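Long-range contacts in regulatory protein YycH-like domain-containing protein (Eubacterium rectale, PDB 5COZ), which is of unknown function but resembles the YycH family of regulatory proteins and is probably a secreted, lipid-anchored protein of the cell envelope: residues Y57-G62 / G271-P276; I87-D92 / D116-R121. One frame throughout, in Å; residues are numbered along the deposited sequence.

Contact 1: residues Y57-G62 / G271-P276; sequences YYVKSG and GEILHP
Val59 pairs with Gly271 where antiparallel strands 58-66 and 262-272 of a mixed beta sheet meet, and Tyr57 and Ile273, just outside the strands, continue the pairing by a backbone bond. Three backbone hydrogen bonds join the segments. Val59 N donates a hydrogen bond to Gly271 O at 2.9 Å, and Gly271 N returns a longer bond to Val59 O, its donor lying 36° out of the carbonyl plane; the two make a hydrogen-bonded pair. Val59 O takes a second bond from the hydroxyl of Tyr350. Beyond the non-hydrogen-bonded pair Tyr58-Glu272, Ile273 N reaches Tyr57 O at 2.8 Å, and the same oxygen receives a CA-H...O contact from Glu272 CA. The Tyr57 ring forms an offset stack with the imidazole of His275, planes 30° apart, with His275 CD2 lying over its face near the rim, 3.3 Å from Tyr57 CZ. Residues of the N-terminal region satisfy Tyr57 OH, through Glu25 O, and His275 ND1, through Asp24 OD1. Ile273 has CG1 between its backbone N and carbonyl carbon (chi1 68°), which brings that atom to the edge of the Tyr57 ring, while its CG2 packs on Val59 CG2. An alanine in place of Tyr57 would probably leave the His275 imidazole without its stacking partner, deprive Glu25 O of a donor and open a gap beside Ile273 CG1. In the neighbouring Tyr58-Glu272 pair, Glu272 CB lies over the face of the Tyr58 ring in a CH-pi contact, 4.2 Å from the ring centroid.

Contact 2: residues I87-D92 / D116-R121; sequences INLNKD and DSIAIR
Leu89 and Ile87 turn their side chains onto Asp116 and Ile118, packing the segment that follows helix 73-87 against strand 116-120 of an antiparallel sheet. The helix closes in a Schellman motif, in which Asn88 takes positive phi, and the chain then leads on toward strand 95-101. Leu89 buries more than any other residue here, dividing its two methyl groups between two residues of the strand. Its CB points toward the strand and CG lies anti to the backbone N (chi1 -179°); from there CD1 lies 3.5 Å from Asp116 CB, and the Leu89 and Asp116 side chains lie alongside, running in opposite senses. CD2 instead meets Ile118 CD1 at 3.6 Å, where the Leu89 and Ile118 side chains cross obliquely. Ile87 approaches with a single atom, its terminal CD1, which lies 4.2 Å from Ile118 CG1 and also touches Ser117 O. Ala84 of the helix packs against both Leu89 and Ile118, and Ala127 of the adjoining strand 125-128 against both Ile87 and Ile118, so the apolar contact continues into the helix and the sheet. No direct hydrogen bond crosses between the segments. The carboxylate of Asp116, which accepts a bond from Thr114 OG1 at OD2, is linked to the other segment through a water: this water donates to Asp116 OD2 at 2.7 Å and accepts from Asn90 N at 2.9 Å.

How the contacts relate
The two contacts lie on opposite sides of the centre of the chain, their own centres about 41 Å apart and their nearest atoms about 22 Å apart, so neither touches the other. Contact 1 pairs two strands of the mixed sheet, whereas contact 2 packs a loop after a helix on a strand of the antiparallel sheet. In sequence, both segments of contact 2 fall within the 208 residues that separate those of contact 1; the pairing of 57-62 with 271-276 thus brings the chain back after an excursion that includes 87-92 and 116-121. The sodium ion, bound at Gln208 and Asp210, is held by residues outside both contacts.

Contact 1: residues Y57-G62 / G271-P276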
ATOM      1  N   TYR A  57       2.144   9.384 -20.543  1.00  8.75           N
ATOM      2  CA  TYR A  57       2.893   8.129 -20.617  1.00  7.70           C
ATOM      3  C   TYR A  57       4.410   8.369 -20.622  1.00  9.78           C
ATOM      4  O   TYR A  57       5.175   7.402 -20.648  1.00  9.55           O
ATOM      5  CB  TYR A  57       2.493   7.338 -21.856  1.00  8.57           C
ATOM      6  CG  TYR A  57       1.092   6.767 -21.833  1.00  8.40           C
ATOM      7  CD1 TYR A  57       0.766   5.692 -21.010  1.00  9.14           C
ATOM      8  CD2 TYR A  57       0.107   7.257 -22.684  1.00  8.94           C
ATOM      9  CE1 TYR A  57      -0.502   5.097 -21.057  1.00  7.86           C
ATOM     10  CE2 TYR A  57      -1.160   6.681 -22.738  1.00  9.19           C
ATOM     11  CZ  TYR A  57      -1.460   5.595 -21.925  1.00  8.61           C
ATOM     12  OH  TYR A  57      -2.691   4.980 -22.018  1.00 10.02           O
ATOM     13  N   TYR A  58       4.869   9.639 -20.616  1.00  8.26           N
ATOM     14  CA  TYR A  58       6.304   9.912 -20.573  1.00  7.88           C
ATOM     15  C   TYR A  58       6.721   9.996 -19.123  1.00 11.87           C
ATOM     16  O   TYR A  58       6.258  10.894 -18.391  1.00 13.54           O
ATOM     17  CB  TYR A  58       6.613  11.218 -21.299  1.00 10.81           C
ATOM     18  CG  TYR A  58       6.619  11.018 -22.792  1.00 17.87           C
ATOM     19  CD1 TYR A  58       5.432  11.012 -23.519  1.00 20.28           C
ATOM     20  CD2 TYR A  58       7.806  10.780 -23.475  1.00 21.93           C
ATOM     21  CE1 TYR A  58       5.433  10.821 -24.903  1.00 20.07           C
ATOM     22  CE2 TYR A  58       7.819  10.584 -24.857  1.00 24.83           C
ATOM     23  CZ  TYR A  58       6.631  10.602 -25.563  1.00 31.72           C
ATOM     24  OH  TYR A  58       6.648  10.368 -26.916  1.00 37.43           O
ATOM     25  N   VAL A  59       7.524   9.021 -18.678  1.00  7.18           N
ATOM     26  CA  VAL A  59       7.847   8.861 -17.261  1.00  6.13           C
ATOM     27  C   VAL A  59       9.335   8.832 -17.053  1.00  9.20           C
ATOM     28  O   VAL A  59      10.077   8.167 -17.808  1.00 10.03           O
ATOM     29  CB  VAL A  59       7.197   7.553 -16.722  1.00  8.29           C
ATOM     30  CG1 VAL A  59       7.530   7.295 -15.250  1.00  8.38           C
ATOM     31  CG2 VAL A  59       5.686   7.584 -16.911  1.00  7.72           C
ATOM     32  N   LYS A  60       9.783   9.557 -16.030  1.00  6.74           N
ATOM     33  CA  LYS A  60      11.178   9.593 -15.640  1.00  7.15           C
ATOM     34  C   LYS A  60      11.586   8.380 -14.838  1.00  9.43           C
ATOM     35  O   LYS A  60      10.805   7.871 -14.045  1.00  9.73           O
ATOM     36  CB  LYS A  60      11.445  10.786 -14.694  1.00  7.74           C
ATOM     37  CG  LYS A  60      11.227  12.141 -15.320  1.00  9.82           C
ATOM     38  CD  LYS A  60      11.294  13.178 -14.175  1.00 12.95           C
ATOM     39  CE  LYS A  60      11.299  14.592 -14.672  1.00 16.70           C
ATOM     40  NZ  LYS A  60      12.624  14.929 -15.283  1.00 22.15           N
ATOM     41  N   SER A  61      12.824   7.934 -15.041  1.00  6.85           N
ATOM     42  CA  SER A  61      13.531   7.054 -14.136  1.00  6.71           C
ATOM     43  C   SER A  61      14.531   7.914 -13.422  1.00  8.68           C
ATOM     44  O   SER A  61      14.916   8.977 -13.922  1.00  8.89           O
ATOM     45  CB  SER A  61      14.240   5.934 -14.879  1.00 10.68           C
ATOM     46  OG  SER A  61      13.263   5.069 -15.419  1.00 12.64           O
ATOM     47  N   GLY A  62      14.979   7.463 -12.267  1.00  7.94           N
ATOM     48  CA  GLY A  62      15.952   8.283 -11.561  1.00  8.11           C
ATOM     49  C   GLY A  62      16.648   7.553 -10.441  1.00  9.44           C
ATOM     50  O   GLY A  62      16.678   6.317 -10.389  1.00  8.78           O
ATOM     51  N   GLY A 271      11.346   8.153 -20.762  1.00 11.09           N
ATOM     52  CA  GLY A 271      10.848   7.462 -21.933  1.00 11.60           C
ATOM     53  C   GLY A 271       9.366   7.279 -21.837  1.00 12.25           C
ATOM     54  O   GLY A 271       8.762   7.480 -20.776  1.00 10.21           O
ATOM     55  N   GLU A 272       8.788   6.821 -22.932  1.00 11.07           N
ATOM     56  CA  GLU A 272       7.375   6.534 -22.999  1.00 10.46           C
ATOM     57  C   GLU A 272       7.137   5.129 -22.508  1.00 11.40           C
ATOM     58  O   GLU A 272       7.843   4.200 -22.910  1.00 11.05           O
ATOM     59  CB  GLU A 272       6.933   6.655 -24.466  1.00 13.19           C
ATOM     60  CG  GLU A 272       5.437   6.670 -24.658  1.00 23.62           C
ATOM     61  CD  GLU A 272       5.006   7.160 -26.028  1.00 45.52           C
ATOM     62  OE1 GLU A 272       5.846   7.727 -26.765  1.00 39.11           O
ATOM     63  OE2 GLU A 272       3.817   6.972 -26.368  1.00 34.87           O
ATOM     64  N   ILE A 273       6.158   4.969 -21.627  1.00  8.74           N
ATOM     65  CA  ILE A 273       5.791   3.639 -21.156  1.00  7.72           C
ATOM     66  C   ILE A 273       4.756   3.029 -22.079  1.00  8.84           C
ATOM     67  O   ILE A 273       4.116   3.732 -22.865  1.00  9.31           O
ATOM     68  CB  ILE A 273       5.290   3.654 -19.689  1.00  9.36           C
ATOM     69  CG1 ILE A 273       3.924   4.400 -19.552  1.00  9.07           C
ATOM     70  CG2 ILE A 273       6.389   4.219 -18.762  1.00  9.80           C
ATOM     71  CD1 ILE A 273       3.285   4.228 -18.197  1.00  9.19           C
ATOM     72  N   LEU A 274       4.590   1.725 -21.974  1.00  7.64           N
ATOM     73  CA  LEU A 274       3.575   1.001 -22.713  1.00  6.95           C
ATOM     74  C   LEU A 274       2.198   1.330 -22.204  1.00  9.07           C
ATOM     75  O   LEU A 274       2.012   1.542 -20.999  1.00  8.99           O
ATOM     76  CB  LEU A 274       3.810  -0.510 -22.513  1.00  6.74           C
ATOM     77  CG  LEU A 274       5.017  -1.100 -23.235  1.00 10.48           C
ATOM     78  CD1 LEU A 274       5.271  -2.523 -22.769  1.00 11.58           C
ATOM     79  CD2 LEU A 274       4.814  -1.053 -24.764  1.00 12.71           C
ATOM     80  N   HIS A 275       1.202   1.279 -23.094  1.00  7.67           N
ATOM     81  CA  HIS A 275      -0.188   1.374 -22.665  1.00  7.97           C
ATOM     82  C   HIS A 275      -0.512   0.094 -21.912  1.00  8.65           C
ATOM     83  O   HIS A 275       0.066  -0.962 -22.206  1.00  8.22           O
ATOM     84  CB  HIS A 275      -1.129   1.523 -23.868  1.00  8.65           C
ATOM     85  CG  HIS A 275      -0.940   2.789 -24.652  1.00 10.43           C
ATOM     86  ND1 HIS A 275      -1.643   3.001 -25.823  1.00 12.60           N
ATOM     87  CD2 HIS A 275      -0.160   3.868 -24.410  1.00 11.42           C
ATOM     88  CE1 HIS A 275      -1.251   4.183 -26.281  1.00 11.96           C
ATOM     89  NE2 HIS A 275      -0.393   4.767 -25.455  1.00 12.07           N
ATOM     90  N   PRO A 276      -1.485   0.121 -21.000  1.00  7.34           N
ATOM     91  CA  PRO A 276      -1.751  -1.099 -20.216  1.00  8.05           C
ATOM     92  C   PRO A 276      -2.391  -2.213 -21.048  1.00 10.00           C
ATOM     93  O   PRO A 276      -2.368  -3.375 -20.619  1.00 10.20           O
ATOM     94  CB  PRO A 276      -2.642  -0.617 -19.067  1.00  9.10           C
ATOM     95  CG  PRO A 276      -3.283   0.682 -19.583  1.00 11.19           C
ATOM     96  CD  PRO A 276      -2.229   1.297 -20.482  1.00  7.82           C
TER

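Contact 2: residues I87-D92 / D116-R121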
ATOM      1  N   ILE A  87      -2.166  11.919  17.250  1.00 14.68           N
ATOM      2  CA  ILE A  87      -2.821  10.985  18.172  1.00 14.64           C
ATOM      3  C   ILE A  87      -3.193  11.642  19.517  1.00 18.32           C
ATOM      4  O   ILE A  87      -3.647  10.939  20.418  1.00 19.40           O
ATOM      5  CB  ILE A  87      -1.997   9.683  18.400  1.00 17.03           C
ATOM      6  CG1 ILE A  87      -0.631   9.962  19.102  1.00 16.55           C
ATOM      7  CG2 ILE A  87      -1.835   8.902  17.084  1.00 17.42           C
ATOM      8  CD1 ILE A  87      -0.010   8.732  19.763  1.00 16.01           C
ATOM      9  N   ASN A  88      -2.964  12.957  19.652  1.00 17.42           N
ATOM     10  CA  ASN A  88      -3.256  13.747  20.872  1.00 18.35           C
ATOM     11  C   ASN A  88      -2.489  13.176  22.072  1.00 21.77           C
ATOM     12  O   ASN A  88      -3.039  13.003  23.167  1.00 21.60           O
ATOM     13  CB  ASN A  88      -4.785  13.826  21.148  1.00 22.55           C
ATOM     14  CG  ASN A  88      -5.161  14.989  22.034  1.00 48.29           C
ATOM     15  OD1 ASN A  88      -4.610  16.093  21.930  1.00 44.20           O
ATOM     16  ND2 ASN A  88      -6.101  14.761  22.935  1.00 40.94           N
ATOM     17  N   LEU A  89      -1.198  12.853  21.847  1.00 17.75           N
ATOM     18  CA  LEU A  89      -0.359  12.296  22.905  1.00 17.92           C
ATOM     19  C   LEU A  89      -0.069  13.361  23.967  1.00 22.07           C
ATOM     20  O   LEU A  89       0.198  14.509  23.617  1.00 23.57           O
ATOM     21  CB  LEU A  89       0.954  11.782  22.287  1.00 18.06           C
ATOM     22  CG  LEU A  89       1.951  11.143  23.240  1.00 23.23           C
ATOM     23  CD1 LEU A  89       1.674   9.663  23.395  1.00 25.45           C
ATOM     24  CD2 LEU A  89       3.378  11.309  22.714  1.00 22.69           C
ATOM     25  N   ASN A  90      -0.155  12.999  25.246  1.00 18.86           N
ATOM     26  CA  ASN A  90       0.168  13.948  26.301  1.00 19.69           C
ATOM     27  C   ASN A  90       1.703  13.911  26.471  1.00 21.76           C
ATOM     28  O   ASN A  90       2.220  13.016  27.131  1.00 21.35           O
ATOM     29  CB  ASN A  90      -0.587  13.602  27.576  1.00 21.84           C
ATOM     30  CG  ASN A  90      -0.401  14.617  28.676  1.00 39.42           C
ATOM     31  OD1 ASN A  90       0.416  15.537  28.583  1.00 30.77           O
ATOM     32  ND2 ASN A  90      -1.164  14.469  29.742  1.00 36.91           N
ATOM     33  N   LYS A  91       2.412  14.840  25.810  1.00 21.27           N
ATOM     34  CA  LYS A  91       3.890  14.885  25.771  1.00 20.61           C
ATOM     35  C   LYS A  91       4.509  15.121  27.156  1.00 28.82           C
ATOM     36  O   LYS A  91       5.595  14.590  27.432  1.00 26.94           O
ATOM     37  CB  LYS A  91       4.390  15.928  24.759  1.00 19.43           C
ATOM     38  CG  LYS A  91       4.114  15.536  23.299  1.00 21.32           C
ATOM     39  CD  LYS A  91       4.574  16.549  22.230  1.00 20.99           C
ATOM     40  CE  LYS A  91       3.801  17.851  22.251  1.00 28.64           C
ATOM     41  NZ  LYS A  91       2.335  17.662  22.169  1.00 40.82           N
ATOM     42  N   ASP A  92       3.797  15.840  28.055  1.00 29.93           N
ATOM     43  CA  ASP A  92       4.281  16.121  29.416  1.00 31.24           C
ATOM     44  C   ASP A  92       4.575  14.861  30.223  1.00 33.96           C
ATOM     45  O   ASP A  92       5.583  14.824  30.933  1.00 34.71           O
ATOM     46  CB  ASP A  92       3.254  16.946  30.221  1.00 34.94           C
ATOM     47  CG  ASP A  92       2.830  18.285  29.656  1.00 53.64           C
ATOM     48  OD1 ASP A  92       3.627  18.897  28.913  1.00 55.90           O
ATOM     49  OD2 ASP A  92       1.721  18.749  30.006  1.00 61.80           O
ATOM     50  N   ASP A 116      -0.517   4.932  25.031  1.00 15.10           N
ATOM     51  CA  ASP A 116      -0.243   5.572  23.737  1.00 13.68           C
ATOM     52  C   ASP A 116       1.257   5.491  23.470  1.00 16.57           C
ATOM     53  O   ASP A 116       2.053   5.521  24.418  1.00 16.06           O
ATOM     54  CB  ASP A 116      -0.668   7.049  23.738  1.00 15.80           C
ATOM     55  CG  ASP A 116      -2.131   7.333  24.001  1.00 28.49           C
ATOM     56  OD1 ASP A 116      -2.973   6.589  23.494  1.00 25.85           O
ATOM     57  OD2 ASP A 116      -2.424   8.326  24.693  1.00 34.33           O
ATOM     58  N   SER A 117       1.656   5.390  22.202  1.00 12.33           N
ATOM     59  CA  SER A 117       3.084   5.328  21.934  1.00 11.43           C
ATOM     60  C   SER A 117       3.444   5.874  20.574  1.00 11.75           C
ATOM     61  O   SER A 117       2.621   5.897  19.655  1.00 11.60           O
ATOM     62  CB  SER A 117       3.614   3.899  22.036  1.00 15.95           C
ATOM     63  OG  SER A 117       3.164   3.090  20.967  1.00 24.65           O
ATOM     64  N   ILE A 118       4.698   6.335  20.473  1.00  9.90           N
ATOM     65  CA  ILE A 118       5.326   6.743  19.231  1.00  7.95           C
ATOM     66  C   ILE A 118       6.646   5.995  19.121  1.00  9.62           C
ATOM     67  O   ILE A 118       7.387   5.938  20.105  1.00 11.11           O
ATOM     68  CB  ILE A 118       5.511   8.271  19.123  1.00 10.20           C
ATOM     69  CG1 ILE A 118       4.158   9.013  19.181  1.00 10.07           C
ATOM     70  CG2 ILE A 118       6.330   8.652  17.847  1.00 10.02           C
ATOM     71  CD1 ILE A 118       4.323  10.516  19.314  1.00 13.82           C
ATOM     72  N   ALA A 119       6.955   5.419  17.951  1.00  8.55           N
ATOM     73  CA  ALA A 119       8.228   4.755  17.746  1.00  8.37           C
ATOM     74  C   ALA A 119       8.756   5.196  16.416  1.00 10.33           C
ATOM     75  O   ALA A 119       8.051   5.079  15.412  1.00 11.37           O
ATOM     76  CB  ALA A 119       8.042   3.239  17.758  1.00 10.30           C
ATOM     77  N   ILE A 120      10.000   5.692  16.386  1.00  7.37           N
ATOM     78  CA  ILE A 120      10.589   6.131  15.131  1.00  7.41           C
ATOM     79  C   ILE A 120      11.924   5.408  14.934  1.00 11.09           C
ATOM     80  O   ILE A 120      12.770   5.451  15.821  1.00 11.50           O
ATOM     81  CB  ILE A 120      10.750   7.671  15.051  1.00  8.87           C
ATOM     82  CG1 ILE A 120       9.397   8.361  15.267  1.00  9.15           C
ATOM     83  CG2 ILE A 120      11.389   8.077  13.707  1.00  9.23           C
ATOM     84  CD1 ILE A 120       9.520   9.895  15.437  1.00  9.76           C
ATOM     85  N   ARG A 121      12.085   4.760  13.775  1.00 10.63           N
ATOM     86  CA  ARG A 121      13.307   4.048  13.384  1.00 11.23           C
ATOM     87  C   ARG A 121      13.862   4.711  12.113  1.00 12.56           C
ATOM     88  O   ARG A 121      13.291   5.698  11.631  1.00 11.83           O
ATOM     89  CB  ARG A 121      12.978   2.556  13.104  1.00 14.99           C
ATOM     90  CG  ARG A 121      12.674   1.688  14.309  1.00 35.13           C
ATOM     91  CD  ARG A 121      12.338   0.259  13.894  1.00 51.70           C
ATOM     92  NE  ARG A 121      13.523  -0.501  13.482  1.00 68.98           N
ATOM     93  CZ  ARG A 121      13.874  -0.730  12.219  1.00 88.51           C
ATOM     94  NH1 ARG A 121      13.131  -0.263  11.220  1.00 77.44           N
ATOM     95  NH2 ARG A 121      14.970  -1.424  11.944  1.00 76.56           N
TER
HETATM   96  O   HOH W   1      -1.425  10.512  25.937  1.00 25.09           O